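Local coordinates for protein vaginolysin (Gardnerella vaginalis, PDB 5IMY) that probably binds cholesterol in host membranes and acts as a secreted pore-forming toxin, as other cholesterol-dependent cytolysins do, at residues S173-N178 with A201-E206; A186-I191 with S264-F269; V212-T217 with A284-V289; A392-Y397 with I472-T477; L444-G449 with P454-Y459. One frame throughout, in Å; residues are numbered along the deposited sequence.

Overall arrangement
The contacts form two groups, one near the middle of the elongated chain, the other toward one end. Contacts 1, 2 and 3 lie in the Thiol-activated cytolysin region, their centres 15 to 22 Å apart. Strands 208-223 and 263-271, in contacts 3 and 2, are neighbours in one antiparallel sheet, and contact 1 joins contact 2 where Met177 packs on Phe188 and Ala189. Contacts 4 and 5, centred 9 Å apart, belong to the C-terminal beta sandwich, their centres about 48 to 66 Å from those of the first three. Along the chain, contacts 1 and 2 alternate, as do 2 and 3, while contact 5 falls within contact 4. The split is consistent with a pore-forming core and a membrane-recognising sandwich.

Contact 1 of 5, residues S173-N178 with A201-E206; sequences SAQSMN and AVHKGE
His203 turns the edge of its imidazole ring to the backbone carbonyl of Gln175, whose oxygen lies only 8° out of the ring plane. NE2 donates to Gln175 O at 2.6 Å and meets it in the carbonyl plane, on a lone pair, with an N-H...O angle of 157°. The side-chain amide of Gln175 comes in obliquely, its plane 78° from the ring, and brings OE1 to 3.1 Å from His203 CE1. A chain bent at chi2 folds the amide back to this spot. Thr372 fixes both groups from outside, since its N binds Gln175 OE1 and its OG1 pairs with His203 ND1. Val202 turns a methyl to polar atoms in plain packing: its CG1 lies 3.5 Å from Ala174 O and 4.0 Å from Gln175 NE2. The contact links the N-capped start of helix 177-184, Ser176 being the cap, to the end of helix 199-203, which Gly205 closes in a Schellman motif; strand 363-389 and strand 208-223 flank the pair.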
# COMPACT_ATOMS: atom_id res chain seq x y z
N SER A 173 16.96 -8.78 -9.57
CA SER A 173 17.01 -7.34 -9.71
C SER A 173 18.32 -6.81 -9.14
O SER A 173 18.77 -7.25 -8.07
CB SER A 173 15.83 -6.69 -8.99
OG SER A 173 15.33 -5.58 -9.70
N ALA A 174 18.95 -5.89 -9.86
CA ALA A 174 20.20 -5.29 -9.40
C ALA A 174 19.90 -4.30 -8.28
O ALA A 174 19.32 -3.24 -8.53
CB ALA A 174 20.93 -4.61 -10.56
N GLN A 175 20.28 -4.65 -7.07
CA GLN A 175 20.03 -3.84 -5.89
C GLN A 175 21.29 -3.55 -5.09
O GLN A 175 21.48 -2.42 -4.63
CB GLN A 175 18.99 -4.53 -4.99
CG GLN A 175 17.61 -4.62 -5.62
CD GLN A 175 16.97 -3.25 -5.82
OE1 GLN A 175 17.34 -2.28 -5.16
NE2 GLN A 175 16.02 -3.18 -6.74
N SER A 176 22.16 -4.55 -4.90
CA SER A 176 23.43 -4.34 -4.22
C SER A 176 24.39 -5.44 -4.63
O SER A 176 23.97 -6.56 -4.93
CB SER A 176 23.25 -4.33 -2.69
OG SER A 176 22.95 -5.63 -2.21
N MET A 177 25.68 -5.11 -4.64
CA MET A 177 26.68 -6.10 -5.00
C MET A 177 26.67 -7.29 -4.05
O MET A 177 27.14 -8.37 -4.42
CB MET A 177 28.07 -5.46 -5.02
CG MET A 177 29.16 -6.37 -5.56
SD MET A 177 28.86 -6.91 -7.26
CE MET A 177 29.01 -5.36 -8.14
N ASN A 178 26.14 -7.13 -2.84
CA ASN A 178 26.12 -8.21 -1.87
C ASN A 178 24.98 -9.19 -2.12
O ASN A 178 25.17 -10.41 -2.02
CB ASN A 178 26.05 -7.65 -0.45
CG ASN A 178 27.41 -7.59 0.23
OD1 ASN A 178 28.44 -7.78 -0.41
ND2 ASN A 178 27.40 -7.31 1.53
N ALA A 201 21.81 4.68 -9.35
CA ALA A 201 20.74 5.03 -10.27
C ALA A 201 19.47 4.24 -10.00
O ALA A 201 18.37 4.76 -10.17
CB ALA A 201 21.20 4.81 -11.72
N VAL A 202 19.61 2.98 -9.57
CA VAL A 202 18.44 2.16 -9.29
C VAL A 202 17.70 2.68 -8.07
O VAL A 202 16.48 2.84 -8.07
CB VAL A 202 18.84 0.68 -9.11
CG1 VAL A 202 17.62 -0.18 -8.82
CG2 VAL A 202 19.57 0.17 -10.35
N HIS A 203 18.44 2.96 -7.00
CA HIS A 203 17.83 3.36 -5.74
C HIS A 203 17.30 4.79 -5.79
O HIS A 203 16.45 5.15 -4.97
CB HIS A 203 18.84 3.20 -4.61
CG HIS A 203 19.27 1.79 -4.37
ND1 HIS A 203 18.51 0.89 -3.65
CD2 HIS A 203 20.38 1.11 -4.76
CE1 HIS A 203 19.13 -0.27 -3.60
NE2 HIS A 203 20.27 -0.17 -4.27
N LYS A 204 17.76 5.60 -6.73
CA LYS A 204 17.18 6.92 -6.97
C LYS A 204 15.96 6.87 -7.88
O LYS A 204 15.38 7.92 -8.16
CB LYS A 204 18.22 7.86 -7.58
CG LYS A 204 19.24 8.39 -6.59
CD LYS A 204 20.44 8.99 -7.31
CE LYS A 204 21.45 9.54 -6.33
NZ LYS A 204 20.86 10.59 -5.45
N GLY A 205 15.57 5.68 -8.33
CA GLY A 205 14.49 5.58 -9.29
C GLY A 205 14.83 6.05 -10.68
O GLY A 205 13.94 6.16 -11.52
N GLU A 206 16.11 6.34 -10.95
CA GLU A 206 16.51 6.73 -12.30
C GLU A 206 16.42 5.55 -13.26
O GLU A 206 16.08 5.72 -14.43
CB GLU A 206 17.92 7.30 -12.28
CG GLU A 206 18.06 8.63 -11.56
CD GLU A 206 19.44 9.24 -11.71
OE1 GLU A 206 20.29 8.62 -12.38
OE2 GLU A 206 19.67 10.34 -11.17

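Contact 2 of 5, residues A186-I191 with S264-F269; sequences ADFAKI and SMYVKF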
# COMPACT_ATOMS: atom_id res chain seq x y z
N ALA A 186 29.98 -15.87 -4.84
CA ALA A 186 30.85 -14.97 -4.10
C ALA A 186 31.77 -14.16 -5.00
O ALA A 186 32.26 -13.11 -4.58
CB ALA A 186 31.68 -15.76 -3.09
N ASP A 187 32.02 -14.63 -6.22
CA ASP A 187 32.90 -13.95 -7.16
C ASP A 187 32.13 -13.21 -8.26
O ASP A 187 32.68 -12.98 -9.34
CB ASP A 187 33.88 -14.94 -7.78
CG ASP A 187 33.18 -16.05 -8.55
OD1 ASP A 187 31.98 -16.29 -8.28
OD2 ASP A 187 33.83 -16.69 -9.40
N PHE A 188 30.88 -12.82 -7.99
CA PHE A 188 30.12 -12.07 -8.99
C PHE A 188 30.80 -10.74 -9.30
O PHE A 188 31.04 -10.41 -10.47
CB PHE A 188 28.69 -11.85 -8.53
CG PHE A 188 27.87 -11.04 -9.51
CD1 PHE A 188 27.39 -11.63 -10.67
CD2 PHE A 188 27.61 -9.70 -9.28
CE1 PHE A 188 26.65 -10.89 -11.58
CE2 PHE A 188 26.87 -8.96 -10.18
CZ PHE A 188 26.39 -9.56 -11.33
N ALA A 189 31.09 -9.96 -8.27
CA ALA A 189 32.05 -8.88 -8.42
C ALA A 189 33.30 -9.43 -9.08
O ALA A 189 33.70 -10.57 -8.81
CB ALA A 189 32.38 -8.25 -7.07
N LYS A 190 33.92 -8.63 -9.96
CA LYS A 190 34.94 -9.08 -10.90
C LYS A 190 34.26 -9.61 -12.16
O LYS A 190 34.53 -9.13 -13.26
CB LYS A 190 35.87 -10.15 -10.30
CG LYS A 190 36.85 -10.78 -11.27
CD LYS A 190 38.08 -9.93 -11.51
CE LYS A 190 39.23 -10.78 -12.03
NZ LYS A 190 40.47 -10.55 -11.23
N ILE A 191 33.38 -10.60 -11.99
CA ILE A 191 32.66 -11.15 -13.14
C ILE A 191 31.64 -10.15 -13.68
O ILE A 191 31.28 -10.23 -14.86
CB ILE A 191 31.97 -12.47 -12.75
CG1 ILE A 191 33.01 -13.50 -12.29
CG2 ILE A 191 31.16 -13.03 -13.93
CD1 ILE A 191 32.41 -14.79 -11.76
N SER A 264 27.93 -19.86 -21.65
CA SER A 264 27.47 -19.11 -20.49
C SER A 264 27.66 -17.62 -20.72
O SER A 264 28.68 -17.21 -21.29
CB SER A 264 28.21 -19.55 -19.22
OG SER A 264 27.97 -18.65 -18.15
N MET A 265 26.69 -16.82 -20.28
CA MET A 265 26.80 -15.38 -20.42
C MET A 265 25.95 -14.69 -19.36
O MET A 265 24.97 -15.26 -18.86
CB MET A 265 26.37 -14.91 -21.81
CG MET A 265 24.93 -15.23 -22.17
SD MET A 265 24.43 -14.44 -23.71
CE MET A 265 22.69 -14.82 -23.71
N TYR A 266 26.34 -13.47 -19.03
CA TYR A 266 25.59 -12.60 -18.13
C TYR A 266 24.98 -11.46 -18.92
O TYR A 266 25.64 -10.87 -19.78
CB TYR A 266 26.49 -12.05 -17.02
CG TYR A 266 26.69 -12.99 -15.86
CD1 TYR A 266 25.85 -12.94 -14.76
CD2 TYR A 266 27.71 -13.93 -15.86
CE1 TYR A 266 26.02 -13.80 -13.69
CE2 TYR A 266 27.89 -14.79 -14.80
CZ TYR A 266 27.04 -14.72 -13.71
OH TYR A 266 27.21 -15.57 -12.64
N VAL A 267 23.72 -11.14 -18.63
CA VAL A 267 22.98 -10.13 -19.37
C VAL A 267 22.40 -9.12 -18.39
O VAL A 267 21.81 -9.51 -17.37
CB VAL A 267 21.85 -10.75 -20.22
CG1 VAL A 267 21.18 -9.68 -21.07
CG2 VAL A 267 22.40 -11.86 -21.10
N LYS A 268 22.56 -7.84 -18.70
CA LYS A 268 21.98 -6.75 -17.92
C LYS A 268 20.87 -6.11 -18.73
O LYS A 268 21.12 -5.56 -19.81
CB LYS A 268 23.03 -5.71 -17.54
CG LYS A 268 22.48 -4.49 -16.81
CD LYS A 268 23.54 -3.42 -16.58
CE LYS A 268 23.95 -2.74 -17.87
NZ LYS A 268 25.01 -1.71 -17.66
N PHE A 269 19.64 -6.19 -18.23
CA PHE A 269 18.51 -5.44 -18.78
C PHE A 269 18.28 -4.21 -17.91
O PHE A 269 18.15 -4.33 -16.69
CB PHE A 269 17.23 -6.28 -18.80
CG PHE A 269 17.36 -7.59 -19.52
CD1 PHE A 269 16.93 -7.71 -20.83
CD2 PHE A 269 17.89 -8.70 -18.89
CE1 PHE A 269 17.04 -8.92 -21.50
CE2 PHE A 269 18.00 -9.90 -19.54
CZ PHE A 269 17.58 -10.01 -20.85
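Ile191 in helix 188-191 and Tyr266 in strand 263-271 bring the two backbones to 8.8 Å (CA to CA), a spacing that leaves the contact to side chains. Phe188 presents the edge of its ring to the face of Tyr266 in an offset edge-to-face pair: the centroids are 5.6 Å apart, the planes stand at 62°, and CE1 of Phe188 lies 3.6 Å from CE1 of Tyr266. With CG anti to the backbone N (chi1 178°), Phe188 swings its ring across to the strand. At the CE2 side of the phenol, Ile191 CG2 approaches obliquely, 3.8 Å from Tyr266 CE2, so the ring is touched along both of its long sides. Phe184 meets the ring of Phe188, and Asn213 packs against Tyr266 within the sheet. The contact is apolar, with only the weak directionality of the aromatic pair, a join consistent with helices that, as in related cytolysins, probably leave the core sheet when the pore forms.

Contact 3 of 5, residues V212-T217 with A284-V289; sequences VNFKQT and AAIKGV
Ile286, in the last turn of helix 278-286, packs on Val212 and Phe214 of strand 208-223, a helix-on-sheet contact in the pore-forming region of the cytolysin fold. The backbones stay well apart, 9.7 Å between CA of Val212 and CA of Ile286, and the gap is filled by side chains directed toward each other. The aliphatic-aromatic part is the closer one. Ile286 CG1 lies at the edge of the Phe214 ring, in its plane, 3.7 Å from CZ, and Ile286 CG2 comes equally near to Phe214 CE1. An extended chi2 (167°) carries CD1 of Ile286 onward past the ring toward Val212. There the aliphatic contact is made tip to tip, with Ile286 CD1 4.1 Å from CG2 of Val212. In related cytolysins helices of this region rearrange into membrane-spanning hairpins; the contact here is apolar, without a polar bond across it. Polar interactions lie outside this core. Lys287 makes a cation-pi contact with an aromatic side chain of another protein's chain, and where the helix ends Gly288 N bonds to Ala285 O at 2.9 Å. Within the strand, Val212 completes the setting of the phenylalanine: its CG1 stands 3.4 Å above the plane of the Phe214 ring, offset toward the rim.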
# COMPACT_ATOMS: atom_id res chain seq x y z
N VAL A 212 20.71 -11.34 -15.34
CA VAL A 212 20.29 -12.69 -15.69
C VAL A 212 21.51 -13.48 -16.16
O VAL A 212 22.24 -13.03 -17.04
CB VAL A 212 19.20 -12.68 -16.79
CG1 VAL A 212 18.74 -14.10 -17.10
CG2 VAL A 212 18.03 -11.82 -16.35
N ASN A 213 21.71 -14.65 -15.56
CA ASN A 213 22.76 -15.57 -15.96
C ASN A 213 22.14 -16.63 -16.86
O ASN A 213 21.24 -17.36 -16.44
CB ASN A 213 23.41 -16.21 -14.73
CG ASN A 213 24.60 -17.09 -15.09
OD1 ASN A 213 25.27 -16.88 -16.10
ND2 ASN A 213 24.86 -18.09 -14.25
N PHE A 214 22.61 -16.71 -18.10
CA PHE A 214 22.14 -17.71 -19.05
C PHE A 214 23.18 -18.82 -19.18
O PHE A 214 24.36 -18.55 -19.42
CB PHE A 214 21.88 -17.09 -20.43
CG PHE A 214 20.64 -16.26 -20.49
CD1 PHE A 214 19.40 -16.85 -20.65
CD2 PHE A 214 20.72 -14.88 -20.40
CE1 PHE A 214 18.25 -16.08 -20.71
CE2 PHE A 214 19.58 -14.10 -20.45
CZ PHE A 214 18.34 -14.70 -20.61
N LYS A 215 22.73 -20.06 -19.01
CA LYS A 215 23.58 -21.24 -19.16
C LYS A 215 22.98 -22.15 -20.22
O LYS A 215 21.85 -22.64 -20.05
CB LYS A 215 23.74 -21.98 -17.84
CG LYS A 215 24.88 -21.46 -16.98
CD LYS A 215 24.87 -22.06 -15.59
CE LYS A 215 26.05 -21.57 -14.78
NZ LYS A 215 25.90 -21.88 -13.33
N GLN A 216 23.72 -22.37 -21.30
CA GLN A 216 23.32 -23.29 -22.36
C GLN A 216 24.24 -24.51 -22.28
O GLN A 216 25.43 -24.41 -22.58
CB GLN A 216 23.40 -22.62 -23.73
CG GLN A 216 22.74 -21.25 -23.77
CD GLN A 216 22.57 -20.72 -25.18
OE1 GLN A 216 23.42 -19.98 -25.68
NE2 GLN A 216 21.47 -21.09 -25.82
N THR A 217 23.68 -25.64 -21.87
CA THR A 217 24.45 -26.87 -21.68
C THR A 217 24.25 -27.77 -22.89
O THR A 217 23.12 -28.18 -23.17
CB THR A 217 24.03 -27.58 -20.40
OG1 THR A 217 24.24 -26.72 -19.27
CG2 THR A 217 24.83 -28.87 -20.20
N ALA A 284 9.11 -12.40 -19.41
CA ALA A 284 8.25 -12.91 -20.47
C ALA A 284 9.00 -13.00 -21.79
O ALA A 284 8.82 -13.96 -22.54
CB ALA A 284 7.01 -12.02 -20.61
N ALA A 285 9.83 -12.00 -22.10
CA ALA A 285 10.63 -12.05 -23.32
C ALA A 285 11.59 -13.23 -23.29
O ALA A 285 11.67 -14.00 -24.26
CB ALA A 285 11.39 -10.74 -23.49
N ILE A 286 12.33 -13.39 -22.19
CA ILE A 286 13.23 -14.53 -22.05
C ILE A 286 12.50 -15.84 -22.33
O ILE A 286 13.04 -16.75 -22.96
CB ILE A 286 13.86 -14.54 -20.64
CG1 ILE A 286 14.86 -13.39 -20.50
CG2 ILE A 286 14.54 -15.88 -20.34
CD1 ILE A 286 15.29 -13.12 -19.07
N LYS A 287 11.26 -15.95 -21.86
CA LYS A 287 10.47 -17.17 -22.02
C LYS A 287 9.86 -17.31 -23.41
O LYS A 287 9.08 -18.24 -23.62
CB LYS A 287 9.35 -17.21 -20.98
CG LYS A 287 9.80 -17.54 -19.57
CD LYS A 287 8.60 -17.92 -18.71
CE LYS A 287 9.01 -18.30 -17.30
NZ LYS A 287 9.00 -17.12 -16.40
N GLY A 288 10.20 -16.44 -24.35
CA GLY A 288 9.48 -16.39 -25.61
C GLY A 288 8.18 -15.64 -25.43
O GLY A 288 8.19 -14.47 -25.04
N VAL A 289 7.06 -16.31 -25.70
CA VAL A 289 5.74 -15.74 -25.44
C VAL A 289 5.51 -14.52 -26.33
O VAL A 289 6.38 -13.65 -26.44
CB VAL A 289 5.58 -15.37 -23.95
CG1 VAL A 289 4.24 -14.69 -23.69
CG2 VAL A 289 5.72 -16.62 -23.09

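Contact 4 of 5, residues A392-Y397 with I472-T477; sequences ARYYIY and ISNWGT
Tyr394 and Asn474 meet by their polar ends inside the C-terminal beta sandwich, reaching across between its two sheets: Tyr394 is in the run of chain leading into strand 395-403 of the four-stranded sheet, and Asn474 belongs to strand 469-475 of the other. Tyr394 CA and Ile472 CA are 11.3 Å apart; the long tyrosine side chain spans most of the distance between the backbones and the shorter asparagine completes it. Both leave their backbones toward the facing segment. The phenol and the amide run obliquely to one another, with ring and amide planes 63° apart, and the amide nitrogen sits at the hydroxyl end of the ring. A chi1 of 55° places Asn474 CG between its own backbone N and carbonyl carbon, which directs the amide toward Tyr394 OH. The other end of the amide is held more firmly, because Asn474 OD1 is hydrogen-bonded to His386 ND1; that bond probably fixes which way ND2 faces. Leu444 packs against both Tyr394 and Asn474, lining the polar link with hydrocarbon, while Tyr394 also rests on Leu384 of strand 363-389. The link itself is weak: Asn474 ND2 donates to Tyr394 OH over 3.4 Å, with the angle at the hydrogen bent to 140°.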
# COMPACT_ATOMS: atom_id res chain seq x y z
N ALA A 392 -26.72 23.51 -20.66
CA ALA A 392 -26.14 22.20 -20.39
C ALA A 392 -25.59 22.17 -18.97
O ALA A 392 -25.29 23.21 -18.38
CB ALA A 392 -25.03 21.86 -21.39
N ARG A 393 -25.48 20.96 -18.44
CA ARG A 393 -24.84 20.71 -17.16
C ARG A 393 -23.83 19.59 -17.34
O ARG A 393 -23.76 18.95 -18.39
CB ARG A 393 -25.87 20.35 -16.08
CG ARG A 393 -26.77 21.51 -15.69
CD ARG A 393 -27.59 21.19 -14.46
NE ARG A 393 -28.72 20.31 -14.75
CZ ARG A 393 -29.61 19.90 -13.85
NH1 ARG A 393 -29.50 20.30 -12.58
NH2 ARG A 393 -30.60 19.10 -14.21
N TYR A 394 -23.01 19.36 -16.32
CA TYR A 394 -22.06 18.26 -16.35
C TYR A 394 -22.16 17.47 -15.06
O TYR A 394 -22.43 18.01 -13.99
CB TYR A 394 -20.61 18.77 -16.55
CG TYR A 394 -20.32 19.27 -17.95
CD1 TYR A 394 -20.06 18.37 -18.98
CD2 TYR A 394 -20.29 20.63 -18.23
CE1 TYR A 394 -19.78 18.82 -20.26
CE2 TYR A 394 -20.01 21.08 -19.51
CZ TYR A 394 -19.76 20.18 -20.52
OH TYR A 394 -19.49 20.63 -21.79
N TYR A 395 -21.96 16.16 -15.18
CA TYR A 395 -21.91 15.25 -14.03
C TYR A 395 -20.71 14.33 -14.22
O TYR A 395 -20.77 13.39 -15.02
CB TYR A 395 -23.21 14.47 -13.88
CG TYR A 395 -24.41 15.34 -13.57
CD1 TYR A 395 -24.68 15.73 -12.26
CD2 TYR A 395 -25.25 15.79 -14.58
CE1 TYR A 395 -25.77 16.53 -11.98
CE2 TYR A 395 -26.34 16.59 -14.30
CZ TYR A 395 -26.59 16.96 -13.00
OH TYR A 395 -27.68 17.75 -12.71
N ILE A 396 -19.63 14.61 -13.50
CA ILE A 396 -18.37 13.92 -13.66
C ILE A 396 -17.94 13.37 -12.30
O ILE A 396 -17.84 14.13 -11.33
CB ILE A 396 -17.28 14.84 -14.25
CG1 ILE A 396 -17.68 15.26 -15.67
CG2 ILE A 396 -15.92 14.15 -14.25
CD1 ILE A 396 -16.79 16.32 -16.28
N TYR A 397 -17.69 12.07 -12.24
CA TYR A 397 -17.24 11.41 -11.02
C TYR A 397 -16.05 10.52 -11.35
O TYR A 397 -15.84 10.11 -12.49
CB TYR A 397 -18.35 10.57 -10.37
CG TYR A 397 -19.69 11.26 -10.30
CD1 TYR A 397 -20.12 11.87 -9.13
CD2 TYR A 397 -20.54 11.28 -11.40
CE1 TYR A 397 -21.35 12.49 -9.06
CE2 TYR A 397 -21.77 11.90 -11.34
CZ TYR A 397 -22.17 12.50 -10.17
OH TYR A 397 -23.40 13.12 -10.11
N ILE A 472 -14.40 16.78 -25.18
CA ILE A 472 -15.76 16.42 -25.55
C ILE A 472 -16.47 17.70 -25.98
O ILE A 472 -16.77 18.56 -25.14
CB ILE A 472 -16.51 15.74 -24.40
CG1 ILE A 472 -15.66 14.60 -23.81
CG2 ILE A 472 -17.86 15.20 -24.88
CD1 ILE A 472 -16.26 13.96 -22.58
N SER A 473 -16.73 17.82 -27.28
CA SER A 473 -17.39 19.00 -27.83
C SER A 473 -18.84 18.68 -28.15
O SER A 473 -19.14 17.63 -28.72
CB SER A 473 -16.67 19.48 -29.10
OG SER A 473 -15.33 19.83 -28.82
N ASN A 474 -19.74 19.59 -27.79
CA ASN A 474 -21.16 19.45 -28.05
C ASN A 474 -21.69 20.73 -28.68
O ASN A 474 -21.30 21.83 -28.29
CB ASN A 474 -21.94 19.13 -26.76
CG ASN A 474 -21.71 20.16 -25.67
OD1 ASN A 474 -22.45 21.14 -25.55
ND2 ASN A 474 -20.67 19.95 -24.86
N TRP A 475 -22.57 20.57 -29.66
CA TRP A 475 -23.11 21.70 -30.40
C TRP A 475 -24.52 21.35 -30.86
O TRP A 475 -25.16 20.46 -30.29
CB TRP A 475 -22.16 22.08 -31.56
CG TRP A 475 -22.16 21.09 -32.69
CD1 TRP A 475 -22.88 21.18 -33.85
CD2 TRP A 475 -21.39 19.89 -32.79
NE1 TRP A 475 -22.62 20.10 -34.65
CE2 TRP A 475 -21.70 19.29 -34.03
CE3 TRP A 475 -20.47 19.25 -31.95
CZ2 TRP A 475 -21.13 18.09 -34.44
CZ3 TRP A 475 -19.90 18.06 -32.37
CH2 TRP A 475 -20.24 17.49 -33.60
N GLY A 476 -25.00 22.04 -31.88
CA GLY A 476 -26.35 21.82 -32.38
C GLY A 476 -27.37 22.63 -31.61
O GLY A 476 -27.06 23.59 -30.90
N THR A 477 -28.63 22.23 -31.76
CA THR A 477 -29.75 22.88 -31.09
C THR A 477 -30.45 21.89 -30.18
O THR A 477 -30.23 20.67 -30.25
CB THR A 477 -30.73 23.48 -32.11
OG1 THR A 477 -31.81 24.12 -31.42
CG2 THR A 477 -31.28 22.41 -33.04

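Contact 5 of 5, residues L444-G449 with P454-Y459; sequences LVEKTG and PWRTVY
The carbonyl oxygen of Arg456 is gripped twice: Glu446 N donates to it at 2.7 Å, tilted 28° from the carbonyl plane, and the CA-H of Val445 points at it with CA 3.0 Å away. The return bond, Arg456 N to Glu446 O at 2.9 Å, is much straighter, with 170° at the hydrogen. Together they make Glu446 and Arg456 an antiparallel hydrogen-bonded pair, a single bridge; beyond it Leu444 N makes weak bonds to the carbonyls of Val458 and Tyr459. The segment from Glu446 to Arg456 corresponds to the undecapeptide of cholesterol-dependent cytolysins, the loop at the tip of the beta sandwich that takes part in membrane recognition in the family, so the bridge pins together the two ends of that loop. Trp455 lies along the opposing backbone: Lys447 CA stands 3.5 Å above one face of the indole, offset toward the rim, and Lys447 CB is 3.6 Å from NE1. Val445 CG2 approaches Trp455 CD1 at 3.5 Å, the two side chains at about a right angle. Arg393 adds a cation-pi contact to the indole. The side chains of Glu446 and Arg456 run the same way, yet OE2 stays 4.1 Å from NE and well out of the guanidinium plane, too far for a salt bridge; Arg456 NH1 bonds instead to Leu479 O.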
# COMPACT_ATOMS: atom_id res chain seq x y z
N LEU A 444 -23.65 14.69 -19.64
CA LEU A 444 -23.84 16.07 -20.08
C LEU A 444 -25.27 16.57 -19.86
O LEU A 444 -25.46 17.53 -19.11
CB LEU A 444 -23.45 16.20 -21.56
CG LEU A 444 -23.66 17.56 -22.23
CD1 LEU A 444 -23.17 18.69 -21.37
CD2 LEU A 444 -22.95 17.61 -23.57
N VAL A 445 -26.26 15.98 -20.52
CA VAL A 445 -27.67 16.38 -20.43
C VAL A 445 -27.87 17.85 -20.79
O VAL A 445 -27.01 18.70 -20.50
CB VAL A 445 -28.28 16.05 -19.05
CG1 VAL A 445 -27.82 14.68 -18.56
CG2 VAL A 445 -28.00 17.13 -17.98
N GLU A 446 -29.01 18.17 -21.41
CA GLU A 446 -29.31 19.52 -21.87
C GLU A 446 -30.75 19.87 -21.52
O GLU A 446 -31.63 18.99 -21.49
CB GLU A 446 -29.11 19.66 -23.39
CG GLU A 446 -30.01 18.75 -24.22
CD GLU A 446 -30.62 19.46 -25.42
OE1 GLU A 446 -30.83 20.69 -25.35
OE2 GLU A 446 -30.91 18.78 -26.43
N LYS A 447 -31.00 21.15 -21.27
CA LYS A 447 -32.34 21.61 -20.94
C LYS A 447 -33.21 21.62 -22.20
O LYS A 447 -32.93 22.37 -23.14
CB LYS A 447 -32.30 23.00 -20.31
CG LYS A 447 -33.66 23.52 -19.85
CD LYS A 447 -33.67 25.03 -19.61
CE LYS A 447 -33.52 25.82 -20.90
NZ LYS A 447 -34.80 26.39 -21.39
N THR A 448 -34.26 20.81 -22.19
CA THR A 448 -35.14 20.66 -23.34
C THR A 448 -36.55 21.20 -23.11
O THR A 448 -37.24 21.52 -24.08
CB THR A 448 -35.22 19.18 -23.75
OG1 THR A 448 -33.99 18.79 -24.37
CG2 THR A 448 -36.38 18.91 -24.72
N GLY A 449 -36.99 21.30 -21.85
CA GLY A 449 -38.32 21.78 -21.55
C GLY A 449 -38.35 22.77 -20.41
O GLY A 449 -37.65 23.79 -20.44
N PRO A 454 -37.59 16.58 -17.02
CA PRO A 454 -36.24 16.01 -17.00
C PRO A 454 -35.39 16.52 -18.15
O PRO A 454 -35.86 16.68 -19.28
CB PRO A 454 -36.49 14.50 -17.11
CG PRO A 454 -37.83 14.37 -17.74
CD PRO A 454 -38.62 15.55 -17.27
N TRP A 455 -34.12 16.78 -17.85
CA TRP A 455 -33.13 17.11 -18.86
C TRP A 455 -32.98 15.96 -19.86
O TRP A 455 -33.25 14.80 -19.55
CB TRP A 455 -31.78 17.41 -18.21
CG TRP A 455 -31.49 18.86 -17.96
CD1 TRP A 455 -30.43 19.58 -18.45
CD2 TRP A 455 -32.24 19.78 -17.16
NE1 TRP A 455 -30.48 20.87 -18.00
CE2 TRP A 455 -31.58 21.02 -17.21
CE3 TRP A 455 -33.41 19.67 -16.40
CZ2 TRP A 455 -32.05 22.15 -16.54
CZ3 TRP A 455 -33.88 20.79 -15.73
CH2 TRP A 455 -33.20 22.01 -15.80
N ARG A 456 -32.53 16.30 -21.07
CA ARG A 456 -32.32 15.33 -22.14
C ARG A 456 -30.85 14.95 -22.18
O ARG A 456 -29.98 15.82 -22.34
CB ARG A 456 -32.77 15.90 -23.48
CG ARG A 456 -32.26 15.12 -24.68
CD ARG A 456 -32.92 15.61 -25.96
NE ARG A 456 -32.29 15.04 -27.15
CZ ARG A 456 -32.76 15.20 -28.38
NH1 ARG A 456 -33.86 15.91 -28.60
NH2 ARG A 456 -32.12 14.65 -29.41
N THR A 457 -30.57 13.65 -22.08
CA THR A 457 -29.20 13.18 -21.92
C THR A 457 -28.47 13.19 -23.25
O THR A 457 -28.86 12.50 -24.20
CB THR A 457 -29.18 11.77 -21.33
OG1 THR A 457 -29.79 11.78 -20.03
CG2 THR A 457 -27.75 11.25 -21.20
N VAL A 458 -27.40 13.98 -23.32
CA VAL A 458 -26.40 13.89 -24.38
C VAL A 458 -25.16 13.25 -23.78
O VAL A 458 -24.75 13.62 -22.67
CB VAL A 458 -26.07 15.28 -24.97
CG1 VAL A 458 -25.31 15.14 -26.29
CG2 VAL A 458 -27.33 16.11 -25.16
N TYR A 459 -24.59 12.27 -24.47
CA TYR A 459 -23.31 11.70 -24.07
C TYR A 459 -23.31 11.23 -22.61
O TYR A 459 -23.13 12.04 -21.70
CB TYR A 459 -22.20 12.72 -24.28
CG TYR A 459 -20.82 12.19 -23.95
CD1 TYR A 459 -20.01 11.66 -24.95
CD2 TYR A 459 -20.32 12.24 -22.66
CE1 TYR A 459 -18.75 11.18 -24.66
CE2 TYR A 459 -19.06 11.76 -22.36
CZ TYR A 459 -18.28 11.23 -23.36
OH TYR A 459 -17.03 10.75 -23.06